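Local coordinates for protein dual function macrocyclase-peptidase POPB (Galerina marginata, PDB 5N4B) that cleaves peptide bonds after proline and cyclises a peptide precursor during biosynthesis of the amanitin family of fungal toxins, at residues 583-588 with 654-659. The protein carries 1 engineered substitution. Sequence-based numbering, arbitrary orientation.
Sequences LVMGSI and TLITVN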
loop_
_atom_site.group_PDB
_atom_site.type_symbol
_atom_site.label_atom_id
_atom_site.label_comp_id
_atom_site.label_asym_id
_atom_site.label_seq_id
_atom_site.Cartn_x
_atom_site.Cartn_y
_atom_site.Cartn_z
ATOM N N LEU A 583 -5.606 13.925 -3.974
ATOM C CA LEU A 583 -4.926 15.008 -3.283
ATOM C C LEU A 583 -4.296 15.972 -4.276
ATOM O O LEU A 583 -4.450 17.196 -4.152
ATOM C CB LEU A 583 -3.900 14.420 -2.323
ATOM C CG LEU A 583 -3.041 15.429 -1.581
ATOM C CD1 LEU A 583 -3.868 16.220 -0.580
ATOM C CD2 LEU A 583 -1.901 14.716 -0.882
ATOM N N VAL A 584 -3.562 15.445 -5.248
ATOM C CA VAL A 584 -2.915 16.291 -6.256
ATOM C C VAL A 584 -3.930 17.063 -7.093
ATOM O O VAL A 584 -3.787 18.271 -7.302
ATOM C CB VAL A 584 -1.953 15.465 -7.108
ATOM C CG1 VAL A 584 -1.465 16.226 -8.311
ATOM C CG2 VAL A 584 -0.792 15.049 -6.272
ATOM N N MET A 585 -4.952 16.377 -7.590
ATOM C CA MET A 585 -5.932 17.005 -8.492
ATOM C C MET A 585 -6.729 18.065 -7.762
ATOM O O MET A 585 -6.905 19.172 -8.275
ATOM C CB MET A 585 -6.845 15.934 -9.103
ATOM C CG MET A 585 -6.075 15.095 -10.134
ATOM S SD MET A 585 -7.041 13.926 -11.111
ATOM C CE MET A 585 -6.961 12.470 -10.071
ATOM N N GLY A 586 -7.174 17.786 -6.531
ATOM C CA GLY A 586 -7.845 18.820 -5.763
ATOM C C GLY A 586 -6.942 19.969 -5.355
ATOM O O GLY A 586 -7.385 21.125 -5.289
ATOM N N SER A 587 -5.673 19.683 -5.079
ATOM C CA SER A 587 -4.764 20.738 -4.685
ATOM C C SER A 587 -4.546 21.720 -5.816
ATOM O O SER A 587 -4.444 22.916 -5.564
ATOM C CB SER A 587 -3.441 20.162 -4.210
ATOM O OG SER A 587 -3.573 19.506 -2.927
ATOM N N ILE A 588 -4.426 21.249 -7.060
ATOM C CA ILE A 588 -4.164 22.198 -8.149
ATOM C C ILE A 588 -5.395 23.037 -8.437
ATOM O O ILE A 588 -5.262 24.200 -8.814
ATOM C CB ILE A 588 -3.572 21.578 -9.433
ATOM C CG1 ILE A 588 -4.538 20.676 -10.160
ATOM C CG2 ILE A 588 -2.255 20.853 -9.143
ATOM C CD1 ILE A 588 -3.955 20.139 -11.468
ATOM N N THR A 654 0.884 19.503 -15.961
ATOM C CA THR A 654 0.266 18.368 -15.325
ATOM C C THR A 654 0.410 17.168 -16.245
ATOM O O THR A 654 0.080 17.241 -17.439
ATOM C CB THR A 654 -1.212 18.653 -15.040
ATOM O OG1 THR A 654 -1.336 19.718 -14.082
ATOM C CG2 THR A 654 -1.895 17.455 -14.436
ATOM N N LEU A 655 0.890 16.058 -15.681
ATOM C CA LEU A 655 1.018 14.776 -16.370
ATOM C C LEU A 655 0.275 13.771 -15.516
ATOM O O LEU A 655 0.725 13.398 -14.426
ATOM C CB LEU A 655 2.448 14.344 -16.551
ATOM C CG LEU A 655 2.606 12.961 -17.208
ATOM C CD1 LEU A 655 2.093 12.983 -18.643
ATOM C CD2 LEU A 655 4.039 12.522 -17.216
ATOM N N ILE A 656 -0.919 13.399 -15.931
ATOM C CA ILE A 656 -1.742 12.414 -15.219
ATOM C C ILE A 656 -1.361 11.042 -15.743
ATOM O O ILE A 656 -1.091 10.892 -16.944
ATOM C CB ILE A 656 -3.235 12.724 -15.463
ATOM C CG1 ILE A 656 -3.549 14.181 -15.089
ATOM C CG2 ILE A 656 -4.106 11.739 -14.738
ATOM C CD1 ILE A 656 -4.993 14.529 -14.981
ATOM N N THR A 657 -1.304 10.061 -14.893
ATOM C CA THR A 657 -0.969 8.705 -15.341
ATOM C C THR A 657 -1.992 7.730 -14.784
ATOM O O THR A 657 -2.380 7.827 -13.618
ATOM C CB THR A 657 0.491 8.277 -15.021
ATOM O OG1 THR A 657 0.640 8.071 -13.623
ATOM C CG2 THR A 657 1.489 9.380 -15.432
ATOM N N VAL A 658 -2.443 6.805 -15.632
ATOM C CA VAL A 658 -3.348 5.753 -15.220
ATOM C C VAL A 658 -2.983 4.448 -15.901
ATOM O O VAL A 658 -2.325 4.422 -16.936
ATOM C CB VAL A 658 -4.850 6.065 -15.459
ATOM C CG1 VAL A 658 -5.294 7.319 -14.706
ATOM C CG2 VAL A 658 -5.137 6.147 -16.953
ATOM N N ASN A 659 -3.495 3.352 -15.324
ATOM C CA ASN A 659 -3.431 2.004 -15.884
ATOM C C ASN A 659 -4.841 1.600 -16.268
ATOM O O ASN A 659 -5.758 1.703 -15.457
ATOM C CB ASN A 659 -2.828 1.060 -14.826
ATOM C CG ASN A 659 -1.360 1.425 -14.476
ATOM O OD1 ASN A 659 -0.561 1.710 -15.379
ATOM N ND2 ASN A 659 -1.006 1.427 -13.184
#
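I588 meets T654 with the last carbon of its longer branch: CD1 of I588 lies 3.7 Å from OG1 of T654, and the two side chains run at a slant to each other. The CB of I588 is directed at the strand, and CG1 sits between the backbone N and the carbonyl carbon (chi1 68°); with chi2 at 177° the branch is extended and delivers CD1 to the threonine. A methyl carbon offers OG1 no conventional hydrogen bond, so the approach is van der Waals; the hydroxyl of T654 is hydrogen-bonded to O of P652. The second touch is looser. SD of M585 stands 4.4 Å from CD1 of I656, although neither CB points across the gap; the ends of the two side chains do the meeting. The backbones stay well apart, CA of M585 being 9.2 Å from CA of I656, and the interface buries 112 Å² in all. Helix 579-590 follows strand 572-577 and the active-site position A578, an engineered alanine in place of the charge-relay residue, so this is the helix after the nucleophile elbow of the alpha/beta-hydrolase fold, packed against strand 653-659 of the central mixed sheet. The side chain of M585 is about 9 Å from that of A578 and about 10 Å from that of charge-relay D662. P601 of the adjacent strand 598-602 and F673 of helix 668-680 each touch both M585 and I656. Facing helix 548-563 instead, OG of S587 donates a hydrogen bond to O of L583 at 2.8 Å; the same oxygen accepts the backbone N-H of S587 from the opposite face of its carbonyl plane.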